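Local coordinates for esterase (PDB 4RGY), which acts as a low-temperature-active alkaline esterase, probably through the serine hydrolase chemistry of the alpha/beta-hydrolase family, at residues G15-E27 and E66-A80. Sequence-based numbering, arbitrary orientation.
Sequences GLSTSMTVILPQE and ERYVAEMGLAVVMPA
The antiparallel side of an alpha/beta-hydrolase sheet is built here, where strand 16-25 runs against strand 75-79 at 160° between their directions. Two hydrogen-bonded pairs carry the register. T21 N gives a bond to M78 O (2.9 Å), and T21 O takes M78 N in return at 2.8 Å. I23 and V76 exchange the same two bonds. Between them, the V22 CA-H leans on V76 O (3.3 Å), so that this oxygen also receives a weaker contact beside its bond from I23 N.

I23 reaches from the sheet to helix 65-68 and to V69. I23 CG1 sits between the backbone N and the carbonyl carbon (chi1 48°), alongside V76 and pressed tightly on V76 CB at 3.5 Å; the extended chain then carries I23 CD1 to E66 CA (3.6 Å) and V69 CG2. With CG1, CG2 and CD1 removed, as in an alanine here, V76 CB, V69 CG2 and E66 CA would probably face a gap, and helix 65-68 would lose a filler against the strands. The carboxylate of E66 is engaged elsewhere, in salt bridges to R61 and R62 of the third subunit. On the same face the bent M78 chain brings CE to T21 CG2, while T21 OG1 has hydrogen-bonding partners in Q6 OE1 and H56 O.

In the alpha/beta-hydrolase order, strand 75-79 passes from this antiparallel pairing to a parallel one with strand 45-49. The opposite face, bearing M20, V22 and V77, packs M20 SD against V77 CG1 at 3.9 Å, with helix 95-110 touching M20 and V77. Beyond P79 a water takes over, donating to S19 O and accepting from A80 N (2.9 Å).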
loop_
_atom_site.group_PDB
_atom_site.type_symbol
_atom_site.label_atom_id
_atom_site.label_comp_id
_atom_site.label_asym_id
_atom_site.label_seq_id
_atom_site.Cartn_x
_atom_site.Cartn_y
_atom_site.Cartn_z
ATOM N N GLY A 15 -22.004 -1.035 -1.087
ATOM C CA GLY A 15 -22.089 0.410 -0.945
ATOM C C GLY A 15 -20.877 0.901 -0.165
ATOM O O GLY A 15 -21.003 1.735 0.742
ATOM N N LEU A 16 -19.696 0.391 -0.509
ATOM C CA LEU A 16 -18.521 0.635 0.324
ATOM C C LEU A 16 -17.223 0.552 -0.451
ATOM O O LEU A 16 -17.003 -0.394 -1.227
ATOM C CB LEU A 16 -18.495 -0.366 1.485
ATOM C CG LEU A 16 -17.386 -0.244 2.533
ATOM C CD1 LEU A 16 -17.487 1.070 3.277
ATOM C CD2 LEU A 16 -17.483 -1.408 3.514
ATOM N N SER A 17 -16.351 1.523 -0.203
ATOM C CA SER A 17 -14.972 1.491 -0.677
ATOM C C SER A 17 -14.226 0.460 0.146
ATOM O O SER A 17 -14.269 0.486 1.386
ATOM C CB SER A 17 -14.312 2.851 -0.478
ATOM O OG SER A 17 -14.867 3.823 -1.345
ATOM N N THR A 18 -13.555 -0.464 -0.528
ATOM C CA THR A 18 -12.900 -1.555 0.172
ATOM C C THR A 18 -11.636 -1.948 -0.590
ATOM O O THR A 18 -11.209 -1.237 -1.503
ATOM C CB THR A 18 -13.912 -2.714 0.390
ATOM O OG1 THR A 18 -13.328 -3.732 1.215
ATOM C CG2 THR A 18 -14.345 -3.290 -0.949
ATOM N N SER A 19 -11.012 -3.052 -0.191
ATOM C CA SER A 19 -9.715 -3.414 -0.735
ATOM C C SER A 19 -9.597 -4.904 -0.978
ATOM O O SER A 19 -10.283 -5.692 -0.335
ATOM C CB SER A 19 -8.611 -3.000 0.237
ATOM O OG SER A 19 -8.659 -1.607 0.464
ATOM N N MET A 20 -8.726 -5.283 -1.904
ATOM C CA MET A 20 -8.322 -6.678 -2.056
ATOM C C MET A 20 -6.855 -6.732 -2.459
ATOM O O MET A 20 -6.284 -5.743 -2.941
ATOM C CB MET A 20 -9.171 -7.393 -3.108
ATOM C CG MET A 20 -8.982 -6.872 -4.519
ATOM S SD MET A 20 -9.994 -7.833 -5.654
ATOM C CE MET A 20 -9.983 -6.764 -7.090
ATOM N N THR A 21 -6.233 -7.893 -2.252
ATOM C CA THR A 21 -4.869 -8.127 -2.703
ATOM C C THR A 21 -4.925 -9.142 -3.825
ATOM O O THR A 21 -5.611 -10.155 -3.702
ATOM C CB THR A 21 -4.026 -8.715 -1.566
ATOM O OG1 THR A 21 -4.074 -7.828 -0.439
ATOM C CG2 THR A 21 -2.588 -8.921 -2.001
ATOM N N VAL A 22 -4.225 -8.868 -4.918
ATOM C CA VAL A 22 -4.193 -9.780 -6.056
ATOM C C VAL A 22 -2.749 -10.068 -6.432
ATOM O O VAL A 22 -1.917 -9.160 -6.490
ATOM C CB VAL A 22 -4.951 -9.182 -7.270
ATOM C CG1 VAL A 22 -4.733 -10.013 -8.522
ATOM C CG2 VAL A 22 -6.443 -9.059 -6.959
ATOM N N ILE A 23 -2.437 -11.337 -6.684
ATOM C CA ILE A 23 -1.147 -11.644 -7.288
ATOM C C ILE A 23 -1.351 -12.278 -8.657
ATOM O O ILE A 23 -2.207 -13.150 -8.828
ATOM C CB ILE A 23 -0.244 -12.497 -6.387
ATOM C CG1 ILE A 23 -0.990 -13.681 -5.813
ATOM C CG2 ILE A 23 0.312 -11.658 -5.244
ATOM C CD1 ILE A 23 -0.113 -14.555 -4.918
ATOM N N LEU A 24 -0.583 -11.784 -9.628
ATOM C CA LEU A 24 -0.705 -12.181 -11.028
ATOM C C LEU A 24 0.633 -12.684 -11.508
ATOM O O LEU A 24 1.662 -12.087 -11.200
ATOM C CB LEU A 24 -1.017 -10.966 -11.901
ATOM C CG LEU A 24 -2.393 -10.450 -12.267
ATOM C CD1 LEU A 24 -2.231 -9.401 -13.377
ATOM C CD2 LEU A 24 -3.311 -11.584 -12.711
ATOM N N PRO A 25 0.633 -13.758 -12.304
ATOM C CA PRO A 25 1.875 -14.115 -12.984
ATOM C C PRO A 25 2.263 -13.025 -13.976
ATOM O O PRO A 25 1.386 -12.452 -14.622
ATOM C CB PRO A 25 1.504 -15.401 -13.735
ATOM C CG PRO A 25 0.268 -15.929 -13.026
ATOM C CD PRO A 25 -0.462 -14.706 -12.583
ATOM N N GLN A 26 3.557 -12.734 -14.076
ATOM C CA GLN A 26 4.054 -11.802 -15.088
ATOM C C GLN A 26 4.442 -12.550 -16.359
ATOM O O GLN A 26 5.020 -13.629 -16.291
ATOM C CB GLN A 26 5.269 -11.027 -14.574
ATOM C CG GLN A 26 4.921 -9.878 -13.661
ATOM C CD GLN A 26 6.110 -8.979 -13.365
ATOM O OE1 GLN A 26 6.873 -8.599 -14.257
ATOM N NE2 GLN A 26 6.276 -8.647 -12.104
ATOM N N GLU A 27 4.120 -11.975 -17.513
ATOM C CA GLU A 27 4.463 -12.593 -18.793
ATOM C C GLU A 27 5.966 -12.548 -19.038
ATOM O O GLU A 27 6.672 -11.728 -18.449
ATOM C CB GLU A 27 3.724 -11.899 -19.940
ATOM C CG GLU A 27 2.208 -11.942 -19.816
ATOM C CD GLU A 27 1.504 -11.573 -21.108
ATOM O OE1 GLU A 27 1.774 -12.226 -22.139
ATOM O OE2 GLU A 27 0.683 -10.631 -21.095
ATOM N N GLU A 66 2.544 -16.196 -2.197
ATOM C CA GLU A 66 3.032 -15.683 -3.478
ATOM C C GLU A 66 4.144 -16.568 -4.052
ATOM O O GLU A 66 4.171 -16.838 -5.252
ATOM C CB GLU A 66 3.524 -14.241 -3.360
ATOM C CG GLU A 66 3.978 -13.671 -4.698
ATOM C CD GLU A 66 4.548 -12.279 -4.586
ATOM O OE1 GLU A 66 4.084 -11.524 -3.716
ATOM O OE2 GLU A 66 5.457 -11.946 -5.375
ATOM N N ARG A 67 5.050 -17.017 -3.189
ATOM C CA ARG A 67 6.099 -17.939 -3.603
ATOM C C ARG A 67 5.534 -19.304 -3.995
ATOM O O ARG A 67 5.943 -19.890 -4.995
ATOM C CB ARG A 67 7.146 -18.062 -2.497
ATOM C CG ARG A 67 8.165 -19.165 -2.731
ATOM C CD ARG A 67 9.408 -18.963 -1.862
ATOM N NE ARG A 67 9.089 -18.884 -0.438
ATOM C CZ ARG A 67 8.922 -19.939 0.345
ATOM N NH1 ARG A 67 9.036 -21.161 -0.162
ATOM N NH2 ARG A 67 8.646 -19.789 1.630
ATOM N N TYR A 68 4.559 -19.792 -3.238
ATOM C CA TYR A 68 4.028 -21.122 -3.502
ATOM C C TYR A 68 3.372 -21.240 -4.878
ATOM O O TYR A 68 3.383 -22.316 -5.483
ATOM C CB TYR A 68 3.041 -21.535 -2.408
ATOM C CG TYR A 68 3.639 -21.615 -1.018
ATOM C CD1 TYR A 68 4.962 -21.998 -0.826
ATOM C CD2 TYR A 68 2.875 -21.321 0.103
ATOM C CE1 TYR A 68 5.503 -22.079 0.444
ATOM C CE2 TYR A 68 3.407 -21.398 1.376
ATOM C CZ TYR A 68 4.721 -21.776 1.540
ATOM O OH TYR A 68 5.275 -21.854 2.800
ATOM N N VAL A 69 2.800 -20.153 -5.380
ATOM C CA VAL A 69 2.113 -20.213 -6.670
ATOM C C VAL A 69 2.998 -19.790 -7.842
ATOM O O VAL A 69 2.578 -19.864 -8.993
ATOM C CB VAL A 69 0.846 -19.340 -6.686
ATOM C CG1 VAL A 69 -0.120 -19.799 -5.603
ATOM C CG2 VAL A 69 1.181 -17.848 -6.511
ATOM N N ALA A 70 4.218 -19.361 -7.548
ATOM C CA ALA A 70 5.052 -18.660 -8.533
ATOM C C ALA A 70 5.287 -19.404 -9.853
ATOM O O ALA A 70 5.489 -18.771 -10.890
ATOM C CB ALA A 70 6.383 -18.245 -7.908
ATOM N N GLU A 71 5.263 -20.732 -9.824
ATOM C CA GLU A 71 5.527 -21.502 -11.042
ATOM C C GLU A 71 4.281 -22.159 -11.627
ATOM O O GLU A 71 4.373 -22.973 -12.550
ATOM C CB GLU A 71 6.605 -22.561 -10.792
ATOM C CG GLU A 71 7.927 -21.995 -10.304
ATOM C CD GLU A 71 8.467 -20.911 -11.215
ATOM O OE1 GLU A 71 8.291 -21.020 -12.449
ATOM O OE2 GLU A 71 9.063 -19.944 -10.694
ATOM N N MET A 72 3.116 -21.793 -11.107
ATOM C CA MET A 72 1.885 -22.494 -11.448
ATOM C C MET A 72 1.068 -21.841 -12.558
ATOM O O MET A 72 0.147 -22.456 -13.090
ATOM C CB MET A 72 1.021 -22.672 -10.200
ATOM C CG MET A 72 1.713 -23.439 -9.090
ATOM S SD MET A 72 0.642 -23.719 -7.672
ATOM C CE MET A 72 -0.722 -24.626 -8.410
ATOM N N GLY A 73 1.385 -20.599 -12.906
ATOM C CA GLY A 73 0.577 -19.874 -13.874
ATOM C C GLY A 73 -0.811 -19.602 -13.313
ATOM O O GLY A 73 -1.812 -19.630 -14.037
ATOM N N LEU A 74 -0.848 -19.326 -12.013
ATOM C CA LEU A 74 -2.084 -19.212 -11.246
ATOM C C LEU A 74 -2.170 -17.834 -10.607
ATOM O O LEU A 74 -1.253 -17.420 -9.903
ATOM C CB LEU A 74 -2.105 -20.269 -10.136
ATOM C CG LEU A 74 -3.291 -20.298 -9.170
ATOM C CD1 LEU A 74 -4.525 -20.693 -9.931
ATOM C CD2 LEU A 74 -3.013 -21.264 -8.033
ATOM N N ALA A 75 -3.266 -17.129 -10.857
ATOM C CA ALA A 75 -3.525 -15.862 -10.181
ATOM C C ALA A 75 -4.223 -16.142 -8.850
ATOM O O ALA A 75 -4.925 -17.147 -8.703
ATOM C CB ALA A 75 -4.372 -14.962 -11.050
ATOM N N VAL A 76 -4.021 -15.266 -7.867
ATOM C CA VAL A 76 -4.700 -15.416 -6.590
ATOM C C VAL A 76 -5.385 -14.103 -6.215
ATOM O O VAL A 76 -4.775 -13.031 -6.268
ATOM C CB VAL A 76 -3.723 -15.825 -5.470
ATOM C CG1 VAL A 76 -4.487 -16.125 -4.192
ATOM C CG2 VAL A 76 -2.921 -17.061 -5.873
ATOM N N VAL A 77 -6.656 -14.199 -5.835
ATOM C CA VAL A 77 -7.443 -13.029 -5.451
ATOM C C VAL A 77 -7.848 -13.178 -3.995
ATOM O O VAL A 77 -8.514 -14.147 -3.637
ATOM C CB VAL A 77 -8.708 -12.880 -6.334
ATOM C CG1 VAL A 77 -9.604 -11.743 -5.831
ATOM C CG2 VAL A 77 -8.315 -12.638 -7.797
ATOM N N MET A 78 -7.455 -12.211 -3.169
ATOM C CA MET A 78 -7.656 -12.252 -1.728
ATOM C C MET A 78 -8.470 -11.034 -1.301
ATOM O O MET A 78 -7.934 -9.942 -1.118
ATOM C CB MET A 78 -6.296 -12.274 -1.022
ATOM C CG MET A 78 -5.573 -13.610 -1.186
ATOM S SD MET A 78 -3.775 -13.522 -1.069
ATOM C CE MET A 78 -3.348 -12.713 -2.619
ATOM N N PRO A 79 -9.779 -11.223 -1.136
ATOM C CA PRO A 79 -10.646 -10.093 -0.798
ATOM C C PRO A 79 -10.944 -10.005 0.692
ATOM O O PRO A 79 -10.456 -10.847 1.448
ATOM C CB PRO A 79 -11.920 -10.449 -1.519
ATOM C CG PRO A 79 -11.989 -11.955 -1.428
ATOM C CD PRO A 79 -10.552 -12.434 -1.469
ATOM N N ALA A 80 -11.697 -8.981 1.090
ATOM C CA ALA A 80 -12.068 -8.752 2.485
ATOM C C ALA A 80 -13.576 -8.814 2.648
ATOM O O ALA A 80 -14.316 -8.235 1.841
ATOM C CB ALA A 80 -11.552 -7.398 2.939
HETATM O O HOH W 1 -14.704 -6.024 0.637
HETATM O O HOH W 2 -12.615 -7.016 -0.811
#